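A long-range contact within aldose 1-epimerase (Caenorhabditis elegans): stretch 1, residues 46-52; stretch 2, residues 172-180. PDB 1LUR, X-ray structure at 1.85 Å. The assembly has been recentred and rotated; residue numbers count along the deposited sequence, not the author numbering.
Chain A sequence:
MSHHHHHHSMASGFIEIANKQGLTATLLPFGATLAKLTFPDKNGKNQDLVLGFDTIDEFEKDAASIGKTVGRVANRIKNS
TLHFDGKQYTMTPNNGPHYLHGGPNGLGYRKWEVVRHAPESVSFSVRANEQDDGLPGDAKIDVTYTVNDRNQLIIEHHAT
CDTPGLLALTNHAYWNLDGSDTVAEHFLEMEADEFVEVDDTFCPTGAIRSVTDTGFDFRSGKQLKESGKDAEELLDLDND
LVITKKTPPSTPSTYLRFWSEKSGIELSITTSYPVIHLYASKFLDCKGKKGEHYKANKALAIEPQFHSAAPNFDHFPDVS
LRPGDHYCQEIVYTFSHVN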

ATOM      1  N   ASN A  46      23.706  -4.226  -3.356  1.00 49.07           N
ATOM      2  CA  ASN A  46      22.503  -3.397  -3.347  1.00 49.53           C
ATOM      3  C   ASN A  46      21.386  -4.001  -4.183  1.00 49.85           C
ATOM      4  O   ASN A  46      21.586  -4.385  -5.340  1.00 49.80           O
ATOM      5  N   GLN A  47      20.202  -4.081  -3.590  1.00 49.53           N
ATOM      6  CA  GLN A  47      19.049  -4.633  -4.275  1.00 48.58           C
ATOM      7  C   GLN A  47      17.875  -3.680  -4.125  1.00 47.19           C
ATOM      8  O   GLN A  47      17.616  -3.171  -3.030  1.00 45.97           O
ATOM      9  N   ASP A  48      17.187  -3.422  -5.232  1.00 45.25           N
ATOM     10  CA  ASP A  48      16.034  -2.532  -5.210  1.00 43.56           C
ATOM     11  C   ASP A  48      14.910  -3.471  -4.796  1.00 42.69           C
ATOM     12  O   ASP A  48      14.590  -4.418  -5.516  1.00 41.27           O
ATOM     13  N   LEU A  49      14.317  -3.210  -3.638  1.00 40.73           N
ATOM     14  CA  LEU A  49      13.241  -4.040  -3.124  1.00 39.49           C
ATOM     15  C   LEU A  49      11.834  -3.802  -3.674  1.00 38.56           C
ATOM     16  O   LEU A  49      10.935  -4.596  -3.413  1.00 37.65           O
ATOM     17  N   VAL A  50      11.634  -2.728  -4.430  1.00 38.93           N
ATOM     18  CA  VAL A  50      10.307  -2.454  -4.983  1.00 38.73           C
ATOM     19  C   VAL A  50      10.311  -2.317  -6.503  1.00 39.82           C
ATOM     20  O   VAL A  50      11.282  -1.837  -7.099  1.00 39.62           O
ATOM     21  N   LEU A  51       9.221  -2.744  -7.131  1.00 41.12           N
ATOM     22  CA  LEU A  51       9.110  -2.658  -8.583  1.00 42.55           C
ATOM     23  C   LEU A  51       8.976  -1.190  -8.946  1.00 44.17           C
ATOM     24  O   LEU A  51       8.851  -0.339  -8.065  1.00 44.09           O
ATOM     25  N   GLY A  52       9.010  -0.891 -10.239  1.00 44.70           N
ATOM     26  CA  GLY A  52       8.891   0.488 -10.664  1.00 45.81           C
ATOM     27  C   GLY A  52       9.269   0.720 -12.115  1.00 46.69           C
ATOM     28  O   GLY A  52       9.176  -0.182 -12.948  1.00 47.10           O
ATOM     29  N   HIS A 172       0.910   1.577  -2.096  1.00 27.37           N
ATOM     30  CA  HIS A 172       0.858   0.449  -3.012  1.00 27.99           C
ATOM     31  C   HIS A 172       2.175  -0.059  -3.596  1.00 29.46           C
ATOM     32  O   HIS A 172       2.239  -0.407  -4.776  1.00 29.19           O
ATOM     33  N   ALA A 173       3.223  -0.120  -2.782  1.00 28.88           N
ATOM     34  CA  ALA A 173       4.511  -0.600  -3.280  1.00 29.53           C
ATOM     35  C   ALA A 173       4.492  -2.119  -3.455  1.00 30.27           C
ATOM     36  O   ALA A 173       3.977  -2.843  -2.605  1.00 30.39           O
ATOM     37  N   TYR A 174       5.036  -2.585  -4.575  1.00 31.98           N
ATOM     38  CA  TYR A 174       5.107  -4.012  -4.889  1.00 32.21           C
ATOM     39  C   TYR A 174       6.505  -4.445  -4.452  1.00 31.14           C
ATOM     40  O   TYR A 174       7.498  -3.903  -4.939  1.00 30.83           O
ATOM     41  N   TRP A 175       6.585  -5.426  -3.557  1.00 31.36           N
ATOM     42  CA  TRP A 175       7.876  -5.897  -3.070  1.00 32.50           C
ATOM     43  C   TRP A 175       8.422  -7.204  -3.638  1.00 34.19           C
ATOM     44  O   TRP A 175       7.693  -8.172  -3.845  1.00 35.37           O
ATOM     45  N   ASN A 176       9.730  -7.200  -3.872  1.00 37.01           N
ATOM     46  CA  ASN A 176      10.484  -8.331  -4.406  1.00 39.50           C
ATOM     47  C   ASN A 176      11.875  -8.066  -3.836  1.00 39.97           C
ATOM     48  O   ASN A 176      12.548  -7.119  -4.237  1.00 39.50           O
ATOM     49  N   LEU A 177      12.293  -8.903  -2.894  1.00 42.19           N
ATOM     50  CA  LEU A 177      13.590  -8.757  -2.246  1.00 43.29           C
ATOM     51  C   LEU A 177      14.848  -9.350  -2.887  1.00 44.98           C
ATOM     52  O   LEU A 177      15.951  -9.061  -2.426  1.00 45.34           O
ATOM     53  N   ASP A 178      14.715 -10.158  -3.936  1.00 46.42           N
ATOM     54  CA  ASP A 178      15.915 -10.737  -4.552  1.00 47.79           C
ATOM     55  C   ASP A 178      16.009 -10.682  -6.072  1.00 49.06           C
ATOM     56  O   ASP A 178      16.982 -11.169  -6.654  1.00 50.47           O
ATOM     57  N   GLY A 179      15.006 -10.104  -6.719  1.00 49.45           N
ATOM     58  CA  GLY A 179      15.032 -10.013  -8.165  1.00 50.09           C
ATOM     59  C   GLY A 179      14.505 -11.229  -8.900  1.00 50.46           C
ATOM     60  O   GLY A 179      14.470 -11.235 -10.130  1.00 50.29           O
ATOM     61  N   SER A 180      14.094 -12.259  -8.166  1.00 51.66           N
ATOM     62  CA  SER A 180      13.569 -13.469  -8.797  1.00 53.19           C
ATOM     63  C   SER A 180      12.401 -13.122  -9.715  1.00 54.10           C
ATOM     64  O   SER A 180      11.742 -12.099  -9.533  1.00 54.53           O
TER

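What ties the two stretches together most firmly? Two backbone hydrogen bonds do, on the two sides of the single bridge between Val50 and Trp175: Asn176 N donates to Leu49 O at 2.9 Å, nearly straight, and Leu51 N donates to Tyr174 O at 3.0 Å. The same carbonyls also receive CA-H...O contacts, from Trp175 CA to Leu49 O (3.3 Å) and from Val50 CA to Tyr174 O (3.2 Å). A water accepts from Tyr174 N at 2.6 Å and donates weakly to Leu51 O at 3.3 Å, so it links the backbones beside the bridge.

Do polar side chains cross the contact? No side-chain hydrogen bond does; they brace their own stretches instead. Asp48 (t) points away, and its OD1 accepts from Val50 N at 3.2 Å. Asn176 (t) secures the turn that follows it, with OD1 taking Gly179 N at 2.6 Å and ND2 giving to Ser180 O at 3.1 Å. Gln47 (t) points toward the other stretch, laying CG 3.5 Å from Leu177 O.

How do the apolar side chains fill the space? Val50 (m) sets CG1 over one face of the Trp175 six-membered ring, 3.4 Å from its centroid, a CH-pi contact. Trp175 (m) starts away from stretch 1, but its ring comes back, bringing CE3 within 3.8 Å of Leu49 CB. Leu49 (m, t) also reaches Leu177 (m, t), CD2 to CD2 at 3.7 Å.

What closes the packing around Leu51? Its side chain (m, t) points toward stretch 2 and rests CD1 3.6 Å from Tyr174 CB. Tyr174 (m) leaves sideways and its end leads away, its hydroxyl being hydrogen-bonded elsewhere in the structure.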

ATOM      1  CB  ASN A  46      22.812  -1.993  -3.878  1.00 49.96           C
ATOM      2  CG  ASN A  46      23.288  -1.042  -2.793  1.00 49.64           C
ATOM      3  OD1 ASN A  46      23.767   0.054  -3.085  1.00 49.84           O
ATOM      4  ND2 ASN A  46      23.147  -1.451  -1.538  1.00 48.56           N
ATOM      5  CB  GLN A  47      18.673  -5.990  -3.686  1.00 50.41           C
ATOM      6  CG  GLN A  47      17.501  -6.638  -4.392  1.00 53.32           C
ATOM      7  CD  GLN A  47      17.805  -6.932  -5.846  1.00 54.90           C
ATOM      8  OE1 GLN A  47      18.653  -7.772  -6.152  1.00 56.47           O
ATOM      9  NE2 GLN A  47      17.123  -6.236  -6.751  1.00 55.04           N
ATOM     10  CB  ASP A  48      15.764  -1.961  -6.602  1.00 44.58           C
ATOM     11  CG  ASP A  48      14.814  -0.773  -6.569  1.00 45.71           C
ATOM     12  OD1 ASP A  48      13.846  -0.805  -5.774  1.00 45.03           O
ATOM     13  OD2 ASP A  48      15.032   0.184  -7.344  1.00 43.71           O
ATOM     14  CB  LEU A  49      13.220  -3.935  -1.598  1.00 38.95           C
ATOM     15  CG  LEU A  49      14.577  -4.158  -0.918  1.00 39.43           C
ATOM     16  CD1 LEU A  49      14.432  -3.959   0.581  1.00 39.21           C
ATOM     17  CD2 LEU A  49      15.089  -5.563  -1.227  1.00 39.04           C
ATOM     18  CB  VAL A  50       9.696  -1.161  -4.387  1.00 36.69           C
ATOM     19  CG1 VAL A  50       9.650  -1.263  -2.872  1.00 36.63           C
ATOM     20  CG2 VAL A  50      10.501   0.055  -4.820  1.00 35.56           C
ATOM     21  CB  LEU A  51       7.891  -3.440  -9.074  1.00 42.44           C
ATOM     22  CG  LEU A  51       7.889  -4.923  -8.695  1.00 42.90           C
ATOM     23  CD1 LEU A  51       6.654  -5.602  -9.267  1.00 42.78           C
ATOM     24  CD2 LEU A  51       9.157  -5.590  -9.217  1.00 41.98           C
ATOM     25  CB  HIS A 172      -0.109   0.791  -4.152  1.00 30.02           C
ATOM     26  CG  HIS A 172      -0.858  -0.392  -4.685  1.00 31.62           C
ATOM     27  ND1 HIS A 172      -0.235  -1.451  -5.311  1.00 31.05           N
ATOM     28  CD2 HIS A 172      -2.180  -0.687  -4.671  1.00 33.16           C
ATOM     29  CE1 HIS A 172      -1.142  -2.349  -5.659  1.00 34.12           C
ATOM     30  NE2 HIS A 172      -2.330  -1.910  -5.283  1.00 34.05           N
ATOM     31  CB  ALA A 173       5.625  -0.203  -2.318  1.00 29.78           C
ATOM     32  CB  TYR A 174       4.963  -4.253  -6.394  1.00 34.78           C
ATOM     33  CG  TYR A 174       3.571  -4.074  -6.969  1.00 37.31           C
ATOM     34  CD1 TYR A 174       2.972  -2.814  -7.050  1.00 38.26           C
ATOM     35  CD2 TYR A 174       2.876  -5.165  -7.494  1.00 38.78           C
ATOM     36  CE1 TYR A 174       1.717  -2.649  -7.650  1.00 39.01           C
ATOM     37  CE2 TYR A 174       1.628  -5.011  -8.091  1.00 39.37           C
ATOM     38  CZ  TYR A 174       1.053  -3.756  -8.168  1.00 39.52           C
ATOM     39  OH  TYR A 174      -0.182  -3.621  -8.764  1.00 41.36           O
ATOM     40  CB  TRP A 175       7.841  -6.001  -1.545  1.00 31.98           C
ATOM     41  CG  TRP A 175       7.425  -4.737  -0.867  1.00 33.29           C
ATOM     42  CD1 TRP A 175       6.148  -4.331  -0.602  1.00 32.96           C
ATOM     43  CD2 TRP A 175       8.285  -3.695  -0.386  1.00 32.03           C
ATOM     44  NE1 TRP A 175       6.159  -3.103   0.015  1.00 32.27           N
ATOM     45  CE2 TRP A 175       7.457  -2.689   0.159  1.00 33.03           C
ATOM     46  CE3 TRP A 175       9.675  -3.513  -0.366  1.00 31.74           C
ATOM     47  CZ2 TRP A 175       7.974  -1.515   0.721  1.00 31.51           C
ATOM     48  CZ3 TRP A 175      10.188  -2.347   0.194  1.00 31.04           C
ATOM     49  CH2 TRP A 175       9.337  -1.365   0.729  1.00 31.68           C
ATOM     50  CB  ASN A 176      10.521  -8.299  -5.936  1.00 42.05           C
ATOM     51  CG  ASN A 176      11.314  -9.451  -6.520  1.00 45.72           C
ATOM     52  OD1 ASN A 176      12.500  -9.611  -6.229  1.00 47.07           O
ATOM     53  ND2 ASN A 176      10.662 -10.263  -7.344  1.00 47.27           N
ATOM     54  CB  LEU A 177      13.475  -9.283  -0.812  1.00 41.90           C
ATOM     55  CG  LEU A 177      12.184  -8.896  -0.076  1.00 42.02           C
ATOM     56  CD1 LEU A 177      12.198  -9.474   1.335  1.00 42.87           C
ATOM     57  CD2 LEU A 177      12.049  -7.381  -0.032  1.00 41.29           C
ATOM     58  CB  ASP A 178      16.087 -12.190  -4.100  1.00 46.38           C
ATOM     59  CG  ASP A 178      14.883 -13.050  -4.428  1.00 45.82           C
ATOM     60  OD1 ASP A 178      14.351 -12.926  -5.549  1.00 46.69           O
ATOM     61  OD2 ASP A 178      14.475 -13.858  -3.570  1.00 44.57           O
ATOM     62  CB  SER A 180      13.098 -14.472  -7.738  1.00 53.12           C
ATOM     63  OG  SER A 180      14.190 -15.016  -7.012  1.00 53.75           O
TER
HETATM   64  O   HOH W   1       6.298  -0.853  -5.997  1.00 37.25           O